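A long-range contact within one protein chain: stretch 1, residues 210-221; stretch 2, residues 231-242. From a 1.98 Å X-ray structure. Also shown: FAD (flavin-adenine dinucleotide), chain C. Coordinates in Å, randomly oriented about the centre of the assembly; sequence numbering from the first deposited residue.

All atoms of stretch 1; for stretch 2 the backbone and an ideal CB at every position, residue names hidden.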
ATOM      1  N   GLY A 210      17.916  -8.460  24.519  1.00 45.57           N
ATOM      2  CA  GLY A 210      16.969  -7.911  25.468  1.00 47.85           C
ATOM      3  C   GLY A 210      15.516  -7.882  25.028  1.00 44.59           C
ATOM      4  O   GLY A 210      14.651  -7.509  25.829  1.00 43.06           O
ATOM      5  N   LEU A 211      15.232  -8.296  23.784  1.00 46.17           N
ATOM      6  CA  LEU A 211      13.901  -8.111  23.203  1.00 47.55           C
ATOM      7  C   LEU A 211      12.860  -9.018  23.846  1.00 43.46           C
ATOM      8  O   LEU A 211      11.716  -8.595  24.063  1.00 36.51           O
ATOM      9  CB  LEU A 211      13.943  -8.368  21.698  1.00 49.33           C
ATOM     10  CG  LEU A 211      14.663  -7.312  20.871  1.00 60.66           C
ATOM     11  CD1 LEU A 211      14.599  -7.675  19.397  1.00 58.53           C
ATOM     12  CD2 LEU A 211      14.065  -5.934  21.139  1.00 51.81           C
ATOM     13  N   ALA A 212      13.228 -10.272  24.135  1.00 40.03           N
ATOM     14  CA  ALA A 212      12.273 -11.211  24.716  1.00 33.41           C
ATOM     15  C   ALA A 212      11.756 -10.701  26.056  1.00 33.70           C
ATOM     16  O   ALA A 212      10.541 -10.663  26.289  1.00 36.16           O
ATOM     17  CB  ALA A 212      12.915 -12.589  24.871  1.00 31.35           C
ATOM     18  N   ASP A 213      12.671 -10.284  26.945  1.00 32.88           N
ATOM     19  CA  ASP A 213      12.264  -9.728  28.241  1.00 30.07           C
ATOM     20  C   ASP A 213      11.457  -8.455  28.080  1.00 40.34           C
ATOM     21  O   ASP A 213      10.563  -8.165  28.889  1.00 32.54           O
ATOM     22  CB  ASP A 213      13.487  -9.425  29.096  1.00 35.07           C
ATOM     23  CG  ASP A 213      14.092 -10.675  29.705  1.00 40.30           C
ATOM     24  OD1 ASP A 213      13.347 -11.635  29.960  1.00 36.89           O
ATOM     25  OD2 ASP A 213      15.308 -10.671  29.946  1.00 36.49           O
ATOM     26  N   TYR A 214      11.822  -7.639  27.090  1.00 38.66           N
ATOM     27  CA  TYR A 214      11.123  -6.384  26.858  1.00 38.69           C
ATOM     28  C   TYR A 214       9.675  -6.640  26.462  1.00 30.29           C
ATOM     29  O   TYR A 214       8.751  -6.054  27.031  1.00 34.94           O
ATOM     30  CB  TYR A 214      11.865  -5.590  25.777  1.00 41.30           C
ATOM     31  CG  TYR A 214      11.316  -4.210  25.537  1.00 40.65           C
ATOM     32  CD1 TYR A 214      11.787  -3.118  26.258  1.00 40.95           C
ATOM     33  CD2 TYR A 214      10.316  -4.001  24.594  1.00 45.27           C
ATOM     34  CE1 TYR A 214      11.282  -1.843  26.038  1.00 40.26           C
ATOM     35  CE2 TYR A 214       9.804  -2.730  24.361  1.00 47.59           C
ATOM     36  CZ  TYR A 214      10.288  -1.658  25.087  1.00 50.99           C
ATOM     37  OH  TYR A 214       9.777  -0.400  24.861  1.00 50.05           O
ATOM     38  N   CYS A 215       9.462  -7.537  25.493  1.00 30.79           N
ATOM     39  CA  CYS A 215       8.108  -7.877  25.080  1.00 33.67           C
ATOM     40  C   CYS A 215       7.317  -8.528  26.208  1.00 38.17           C
ATOM     41  O   CYS A 215       6.125  -8.239  26.389  1.00 33.89           O
ATOM     42  CB  CYS A 215       8.160  -8.801  23.870  1.00 39.82           C
ATOM     43  SG  CYS A 215       8.653  -7.918  22.364  1.00 43.57           S
ATOM     44  N   ALA A 216       7.954  -9.434  26.959  1.00 36.14           N
ATOM     45  CA  ALA A 216       7.254 -10.115  28.046  1.00 32.60           C
ATOM     46  C   ALA A 216       6.729  -9.115  29.067  1.00 30.56           C
ATOM     47  O   ALA A 216       5.562  -9.177  29.470  1.00 36.54           O
ATOM     48  CB  ALA A 216       8.185 -11.140  28.702  1.00 35.80           C
ATOM     49  N   ALA A 217       7.554  -8.142  29.456  1.00 33.78           N
ATOM     50  CA  ALA A 217       7.094  -7.168  30.440  1.00 30.63           C
ATOM     51  C   ALA A 217       5.930  -6.337  29.916  1.00 38.67           C
ATOM     52  O   ALA A 217       5.001  -6.017  30.674  1.00 39.38           O
ATOM     53  CB  ALA A 217       8.247  -6.268  30.876  1.00 32.03           C
ATOM     54  N   ARG A 218       5.958  -5.964  28.625  1.00 37.59           N
ATOM     55  CA  ARG A 218       4.860  -5.175  28.064  1.00 35.51           C
ATOM     56  C   ARG A 218       3.567  -5.982  28.007  1.00 36.44           C
ATOM     57  O   ARG A 218       2.493  -5.475  28.367  1.00 32.57           O
ATOM     58  CB  ARG A 218       5.237  -4.651  26.672  1.00 31.54           C
ATOM     59  CG  ARG A 218       6.107  -3.402  26.718  1.00 39.25           C
ATOM     60  CD  ARG A 218       6.072  -2.648  25.392  1.00 49.20           C
ATOM     61  NE  ARG A 218       6.978  -1.509  25.393  1.00 46.79           N
ATOM     62  CZ  ARG A 218       6.606  -0.248  25.596  1.00 48.03           C
ATOM     63  NH1 ARG A 218       5.332   0.063  25.813  1.00 45.27           N
ATOM     64  NH2 ARG A 218       7.522   0.704  25.590  1.00 52.28           N
ATOM     65  N   ARG A 219       3.646  -7.242  27.558  1.00 29.89           N
ATOM     66  CA  ARG A 219       2.456  -8.091  27.554  1.00 35.97           C
ATOM     67  C   ARG A 219       1.945  -8.329  28.969  1.00 39.55           C
ATOM     68  O   ARG A 219       0.733  -8.281  29.217  1.00 39.08           O
ATOM     69  CB  ARG A 219       2.751  -9.417  26.853  1.00 37.11           C
ATOM     70  CG  ARG A 219       2.957  -9.272  25.364  1.00 40.36           C
ATOM     71  CD  ARG A 219       3.511 -10.538  24.771  1.00 42.72           C
ATOM     72  NE  ARG A 219       2.573 -11.614  24.945  1.00 51.96           N
ATOM     73  CZ  ARG A 219       2.900 -12.884  25.112  1.00 37.67           C
ATOM     74  NH1 ARG A 219       4.166 -13.277  25.123  1.00 37.06           N
ATOM     75  NH2 ARG A 219       1.931 -13.760  25.268  1.00 42.33           N
ATOM     76  N   ALA A 220       2.855  -8.560  29.920  1.00 40.07           N
ATOM     77  CA  ALA A 220       2.442  -8.767  31.306  1.00 35.01           C
ATOM     78  C   ALA A 220       1.770  -7.539  31.902  1.00 40.90           C
ATOM     79  O   ALA A 220       1.020  -7.664  32.876  1.00 38.07           O
ATOM     80  CB  ALA A 220       3.649  -9.157  32.160  1.00 43.64           C
ATOM     81  N   ASP A 221       2.017  -6.358  31.349  1.00 38.90           N
ATOM     82  CA  ASP A 221       1.465  -5.138  31.905  1.00 38.71           C
ATOM     83  C   ASP A 221       0.099  -4.791  31.331  1.00 36.21           C
ATOM     84  O   ASP A 221      -0.503  -3.802  31.762  1.00 45.51           O
ATOM     85  CB  ASP A 221       2.437  -3.971  31.681  1.00 44.95           C
ATOM     86  CG  ASP A 221       3.707  -4.082  32.531  1.00 55.58           C
ATOM     87  OD1 ASP A 221       3.833  -5.045  33.332  1.00 51.10           O
ATOM     88  OD2 ASP A 221       4.591  -3.203  32.385  1.00 58.52           O
ATOM     89  N   UNK A 231      -3.619 -18.594  28.121  1.00 43.78           N
ATOM     90  CA  UNK A 231      -2.191 -18.883  28.124  1.00 41.60           C
ATOM     91  C   UNK A 231      -1.455 -17.785  27.368  1.00 44.33           C
ATOM     92  O   UNK A 231      -1.797 -17.486  26.221  1.00 37.77           O
ATOM     93  CB  UNK A 231      -1.907 -20.253  27.505  1.00 41.60           C
ATOM     94  N   UNK A 232      -0.433 -17.201  28.004  1.00 42.63           N
ATOM     95  CA  UNK A 232       0.317 -16.114  27.400  1.00 39.38           C
ATOM     96  C   UNK A 232       1.703 -16.508  26.900  1.00 44.74           C
ATOM     97  O   UNK A 232       2.265 -15.786  26.065  1.00 32.93           O
ATOM     98  CB  UNK A 232       0.454 -14.975  28.412  1.00 39.38           C
ATOM     99  N   UNK A 233       2.253 -17.633  27.357  1.00 33.35           N
ATOM    100  CA  UNK A 233       3.597 -18.083  26.975  1.00 32.36           C
ATOM    101  C   UNK A 233       4.617 -16.945  27.063  1.00 36.00           C
ATOM    102  O   UNK A 233       5.392 -16.692  26.139  1.00 36.41           O
ATOM    103  CB  UNK A 233       3.579 -18.656  25.556  1.00 32.36           C
ATOM    104  N   UNK A 234       4.618 -16.266  28.209  1.00 30.32           N
ATOM    105  CA  UNK A 234       5.459 -15.093  28.384  1.00 34.26           C
ATOM    106  C   UNK A 234       6.936 -15.408  28.198  1.00 41.20           C
ATOM    107  O   UNK A 234       7.695 -14.550  27.734  1.00 34.37           O
ATOM    108  CB  UNK A 234       5.229 -14.488  29.771  1.00 34.26           C
ATOM    109  N   UNK A 235       7.370 -16.622  28.535  1.00 34.79           N
ATOM    110  CA  UNK A 235       8.788 -16.924  28.382  1.00 33.07           C
ATOM    111  C   UNK A 235       9.134 -17.508  27.012  1.00 41.58           C
ATOM    112  O   UNK A 235      10.200 -17.204  26.468  1.00 44.25           O
ATOM    113  CB  UNK A 235       9.225 -17.899  29.477  1.00 33.07           C
ATOM    114  N   UNK A 236       8.268 -18.347  26.438  1.00 35.54           N
ATOM    115  CA  UNK A 236       8.641 -19.129  25.263  1.00 43.45           C
ATOM    116  C   UNK A 236       8.101 -18.573  23.951  1.00 38.39           C
ATOM    117  O   UNK A 236       8.422 -19.124  22.897  1.00 39.95           O
ATOM    118  CB  UNK A 236       8.153 -20.569  25.435  1.00 43.45           C
ATOM    119  N   UNK A 237       7.277 -17.524  23.983  1.00 38.96           N
ATOM    120  CA  UNK A 237       6.737 -16.969  22.742  1.00 43.68           C
ATOM    121  C   UNK A 237       7.863 -16.580  21.790  1.00 34.08           C
ATOM    122  O   UNK A 237       8.888 -16.035  22.208  1.00 35.89           O
ATOM    123  CB  UNK A 237       5.852 -15.756  23.037  1.00 43.68           C
ATOM    124  N   UNK A 238       7.691 -16.902  20.507  1.00 42.17           N
ATOM    125  CA  UNK A 238       8.600 -16.371  19.498  1.00 42.80           C
ATOM    126  C   UNK A 238       8.619 -14.848  19.568  1.00 36.43           C
ATOM    127  O   UNK A 238       7.620 -14.214  19.914  1.00 36.88           O
ATOM    128  CB  UNK A 238       8.193 -16.840  18.100  1.00 42.80           C
ATOM    129  N   UNK A 239       9.783 -14.269  19.268  1.00 40.37           N
ATOM    130  CA  UNK A 239       9.997 -12.823  19.282  1.00 43.19           C
ATOM    131  C   UNK A 239      10.541 -12.418  17.920  1.00 45.66           C
ATOM    132  O   UNK A 239      11.532 -12.989  17.449  1.00 38.19           O
ATOM    133  CB  UNK A 239      10.950 -12.406  20.404  1.00 43.19           C
ATOM    134  N   UNK A 240       9.890 -11.441  17.285  1.00 44.61           N
ATOM    135  CA  UNK A 240      10.314 -10.938  15.982  1.00 46.53           C
ATOM    136  C   UNK A 240      10.242  -9.420  15.982  1.00 52.33           C
ATOM    137  O   UNK A 240       9.359  -8.825  16.611  1.00 47.85           O
ATOM    138  CB  UNK A 240       9.452 -11.520  14.860  1.00 46.53           C
ATOM    139  N   UNK A 241      11.174  -8.795  15.265  1.00 37.86           N
ATOM    140  CA  UNK A 241      11.227  -7.347  15.148  1.00 49.91           C
ATOM    141  C   UNK A 241      11.129  -6.969  13.672  1.00 47.84           C
ATOM    142  O   UNK A 241      11.873  -7.495  12.840  1.00 44.95           O
ATOM    143  CB  UNK A 241      12.507  -6.791  15.774  1.00 49.91           C
ATOM    144  N   UNK A 242      10.186  -6.079  13.349  1.00 47.94           N
ATOM    145  CA  UNK A 242       9.916  -5.644  11.982  1.00 39.72           C
ATOM    146  C   UNK A 242      10.112  -4.141  11.893  1.00 47.30           C
ATOM    147  O   UNK A 242       9.548  -3.392  12.702  1.00 42.52           O
ATOM    148  CB  UNK A 242       8.502  -6.034  11.546  1.00 39.72           C
TER
HETATM  149  PA  FAD C 501       4.486  -8.792   0.667  1.00 44.94           P
HETATM  150  O1A FAD C 501       3.088  -9.074   1.056  1.00 40.84           O
HETATM  151  O2A FAD C 501       5.430  -8.674   1.855  1.00 47.92           O
HETATM  152  O5B FAD C 501       4.932  -9.838  -0.405  1.00 46.60           O
HETATM  153  C5B FAD C 501       6.324 -10.082  -0.685  1.00 44.08           C
HETATM  154  C4B FAD C 501       6.431 -11.526  -1.097  1.00 59.27           C
HETATM  155  O4B FAD C 501       7.759 -11.774  -1.613  1.00 61.30           O
HETATM  156  C3B FAD C 501       6.198 -12.556   0.015  1.00 65.72           C
HETATM  157  O3B FAD C 501       5.472 -13.672  -0.493  1.00 68.73           O
HETATM  158  C2B FAD C 501       7.623 -12.920   0.451  1.00 66.47           C
HETATM  159  O2B FAD C 501       7.737 -14.249   0.957  1.00 74.80           O
HETATM  160  C1B FAD C 501       8.361 -12.822  -0.885  1.00 69.39           C
HETATM  161  N9A FAD C 501       9.798 -12.594  -0.828  1.00 64.79           N
HETATM  162  C8A FAD C 501      10.513 -11.805   0.028  1.00 68.96           C
HETATM  163  N7A FAD C 501      11.806 -11.799  -0.186  1.00 69.28           N
HETATM  164  C5A FAD C 501      11.954 -12.677  -1.244  1.00 65.78           C
HETATM  165  C6A FAD C 501      13.084 -13.140  -1.948  1.00 62.70           C
HETATM  166  N6A FAD C 501      14.333 -12.762  -1.679  1.00 66.60           N
HETATM  167  N1A FAD C 501      12.888 -14.018  -2.967  1.00 58.01           N
HETATM  168  C2A FAD C 501      11.640 -14.403  -3.245  1.00 60.19           C
HETATM  169  N3A FAD C 501      10.503 -14.033  -2.644  1.00 64.30           N
HETATM  170  C4A FAD C 501      10.725 -13.165  -1.652  1.00 69.36           C
HETATM  171  N1  FAD C 501      -1.680  -4.672   6.167  1.00 49.19           N
HETATM  172  C2  FAD C 501      -3.012  -4.862   6.411  1.00 44.70           C
HETATM  173  O2  FAD C 501      -3.848  -4.831   5.506  1.00 45.91           O
HETATM  174  N3  FAD C 501      -3.445  -5.108   7.697  1.00 48.47           N
HETATM  175  C4  FAD C 501      -2.647  -5.190   8.820  1.00 55.73           C
HETATM  176  O4  FAD C 501      -3.148  -5.428   9.918  1.00 52.80           O
HETATM  177  C4X FAD C 501      -1.236  -4.985   8.556  1.00 49.98           C
HETATM  178  N5  FAD C 501      -0.409  -5.039   9.567  1.00 50.47           N
HETATM  179  C5X FAD C 501       0.939  -4.842   9.316  1.00 49.53           C
HETATM  180  C6  FAD C 501       1.836  -4.888  10.384  1.00 48.79           C
HETATM  181  C7  FAD C 501       3.197  -4.680  10.186  1.00 52.47           C
HETATM  182  C7M FAD C 501       4.137  -4.740  11.362  1.00 43.83           C
HETATM  183  C8  FAD C 501       3.677  -4.416   8.893  1.00 50.23           C
HETATM  184  C8M FAD C 501       5.145  -4.197   8.643  1.00 44.60           C
HETATM  185  C9  FAD C 501       2.787  -4.375   7.825  1.00 46.80           C
HETATM  186  C9A FAD C 501       1.427  -4.578   8.027  1.00 51.06           C
HETATM  187  N10 FAD C 501       0.503  -4.547   6.962  1.00 48.02           N
HETATM  188  C10 FAD C 501      -0.846  -4.730   7.195  1.00 47.96           C
HETATM  189  C1' FAD C 501       0.951  -4.231   5.605  1.00 42.11           C
HETATM  190  C2' FAD C 501       1.002  -5.426   4.668  1.00 47.80           C
HETATM  191  O2' FAD C 501       1.724  -6.513   5.247  1.00 44.68           O
HETATM  192  C3' FAD C 501       1.685  -4.985   3.374  1.00 44.22           C
HETATM  193  O3' FAD C 501       1.096  -3.753   2.975  1.00 43.02           O
HETATM  194  C4' FAD C 501       1.584  -5.959   2.205  1.00 47.88           C
HETATM  195  O4' FAD C 501       1.785  -7.309   2.633  1.00 50.93           O
HETATM  196  C5' FAD C 501       2.574  -5.601   1.122  1.00 38.49           C
HETATM  197  O5' FAD C 501       2.307  -6.415  -0.029  1.00 36.90           O
HETATM  198  P   FAD C 501       3.441  -6.781  -1.033  1.00 41.06           P
HETATM  199  O1P FAD C 501       3.985  -5.457  -1.593  1.00 39.11           O
HETATM  200  O2P FAD C 501       2.963  -7.782  -2.026  1.00 41.78           O
HETATM  201  O3P FAD C 501       4.564  -7.406  -0.102  1.00 42.53           O

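Stretch 1 lies in a helix that begins earlier in the chain, and strand 238-242 passes it with axes 8.7 Å apart at closest approach and N-to-C directions 100° apart, so the two elements cross almost at right angles. Each position of stretch 2 is read from its CA-to-CB direction and from the atoms of stretch 1 near its ideal CB.

At 231 CB points away and finds nothing of stretch 1 within 5.5 Å; almost any residue would suit, and Ala231 makes no contact.

At 232 CB points toward the helix and lies 3.7 Å from Arg219 NH2. Beyond it lie Ala220 and the carbonyl O of Arg219, an available acceptor; an acidic or neutral polar chain would suit the nearby guanidinium, and a long basic one could reach past it to the O of Arg219. The residue is Arg232. Its NH1 comes 4.3 Å from Ala220 CA and donates to water 2 (2.8 Å from Arg232 NH1 to the water O), which in turn donates to Arg219 O (2.8 Å from the water O).

Position 233 combines a sideways CB with phi/psi of 47/50, a left-handed conformation that glycine, asparagine or aspartate adopts most readily. Ala233 occupies it nonetheless; its O accepts from the backbone N of 237 (3.0 Å), closing a local turn.

At 234 CB points sideways, 4.6 Å from Ala216 CB and 4.9 Å from Arg219 NH1. The methyl of Ala216 and the flat face of the Arg219 guanidinium, which aliphatic groups can pack over, suit a medium-sized aliphatic chain such as leucine, isoleucine or methionine. Leu234, with chi1 m and chi2 t, brings its end nearer: CD2 lies over one face of the Arg219 guanidinium, 3.9 Å from NH1, while CD1 is 4.3 Å from Ala220 CB. Its backbone packs too, with Leu234 O 3.6 Å from Ala216 CB. Water 1 donates to Leu234 O (2.8 Å from the water O) and accepts a weak hydrogen bond from Arg219 NH1 (2.8 Å to the same O).

Positions 235 and 236 point away, leaving small or polar residues equally acceptable; they are Ala235 and Ser236.

At 237 CB points toward Arg219, with NH1 3.7 Å from the ideal CB. A small residue fits at ordinary contact distance, and an acidic or polar one could also approach the guanidinium; Ala237 sets its methyl CB 3.7 Å from Arg219 NH1.

Position 238 is out of reach and permissive: Glu238 accepts a hydrogen bond at OE1 from NE2 of residue 240 (3.1 Å).

At 239 CB points toward the helix, 4.7 Å from Ala212 CA, 5.2 Å from Leu211 CB and 5.4 Å from Cys215 SG. This apolar setting and strand phi/psi of -125/127 suit valine or isoleucine. Val239 (chi1 t) places CG1 4.1 Å from both Leu211 CB and Cys215 SG, and CG2 3.9 Å from Ala212 CB.

Position 240 points away, so polar or bulky residues are equally possible; His240 gives NE2 to Glu238 OE1.

At 241 CB again points toward the helix, 4.3 Å from Leu211 CD1. A small or aliphatic residue fits, and Ala241 makes that methyl contact.

Position 242 is out of reach of stretch 1 but near the flavin, where a long or flat chain could pack; in Arg242 the guanidinium has FAD C7M over one face, and NH1 is 3.2 Å from FAD C7.

Stretch 2, residues 231-242: ARALASAEVHAR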
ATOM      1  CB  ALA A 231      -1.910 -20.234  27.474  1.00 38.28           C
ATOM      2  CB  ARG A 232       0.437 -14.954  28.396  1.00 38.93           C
ATOM      3  CG  ARG A 232      -0.901 -14.276  28.703  1.00 44.97           C
ATOM      4  CD  ARG A 232      -0.751 -13.288  29.840  1.00 43.22           C
ATOM      5  NE  ARG A 232      -0.587 -13.976  31.119  1.00 44.12           N
ATOM      6  CZ  ARG A 232      -0.303 -13.373  32.269  1.00 39.54           C
ATOM      7  NH1 ARG A 232      -0.133 -12.059  32.310  1.00 36.67           N
ATOM      8  NH2 ARG A 232      -0.182 -14.092  33.383  1.00 47.58           N
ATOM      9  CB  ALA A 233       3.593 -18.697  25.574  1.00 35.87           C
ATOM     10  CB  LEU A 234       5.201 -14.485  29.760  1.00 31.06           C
ATOM     11  CG  LEU A 234       3.825 -13.824  29.910  1.00 36.62           C
ATOM     12  CD1 LEU A 234       3.556 -13.372  31.332  1.00 31.88           C
ATOM     13  CD2 LEU A 234       3.692 -12.635  28.946  1.00 35.91           C
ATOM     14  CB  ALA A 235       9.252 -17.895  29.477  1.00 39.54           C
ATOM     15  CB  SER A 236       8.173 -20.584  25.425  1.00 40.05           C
ATOM     16  OG  SER A 236       6.762 -20.681  25.322  1.00 41.12           O
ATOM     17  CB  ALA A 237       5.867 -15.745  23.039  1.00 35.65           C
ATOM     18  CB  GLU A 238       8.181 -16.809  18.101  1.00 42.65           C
ATOM     19  CG  GLU A 238       7.697 -18.244  18.005  1.00 55.98           C
ATOM     20  CD  GLU A 238       7.137 -18.563  16.625  1.00 67.43           C
ATOM     21  OE1 GLU A 238       7.387 -17.770  15.691  1.00 57.48           O
ATOM     22  OE2 GLU A 238       6.448 -19.596  16.471  1.00 76.77           O
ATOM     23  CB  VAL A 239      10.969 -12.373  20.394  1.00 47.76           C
ATOM     24  CG1 VAL A 239      10.912 -10.859  20.563  1.00 52.84           C
ATOM     25  CG2 VAL A 239      10.647 -13.047  21.715  1.00 49.53           C
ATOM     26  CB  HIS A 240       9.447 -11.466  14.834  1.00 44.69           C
ATOM     27  CG  HIS A 240       9.348 -12.957  14.767  1.00 51.34           C
ATOM     28  ND1 HIS A 240      10.192 -13.725  13.994  1.00 62.77           N
ATOM     29  CD2 HIS A 240       8.487 -13.822  15.356  1.00 53.08           C
ATOM     30  CE1 HIS A 240       9.861 -14.999  14.115  1.00 57.85           C
ATOM     31  NE2 HIS A 240       8.827 -15.084  14.934  1.00 52.59           N
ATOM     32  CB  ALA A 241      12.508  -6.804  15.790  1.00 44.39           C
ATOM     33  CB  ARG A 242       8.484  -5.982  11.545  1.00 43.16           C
ATOM     34  CG  ARG A 242       8.154  -7.469  11.486  1.00 65.57           C
ATOM     35  CD  ARG A 242       7.107  -7.800  10.398  1.00 72.68           C
ATOM     36  NE  ARG A 242       5.871  -8.332  10.978  1.00 80.61           N
ATOM     37  CZ  ARG A 242       4.644  -8.135  10.490  1.00 76.10           C
ATOM     38  NH1 ARG A 242       4.456  -7.457   9.356  1.00 75.30           N
ATOM     39  NH2 ARG A 242       3.595  -8.661  11.110  1.00 71.75           N
TER
HETATM   40  O   HOH W   1       6.716 -12.638  25.959  1.00 38.77           O
HETATM   41  O   HOH W   2      -1.047  -9.952  30.680  1.00 44.15           O
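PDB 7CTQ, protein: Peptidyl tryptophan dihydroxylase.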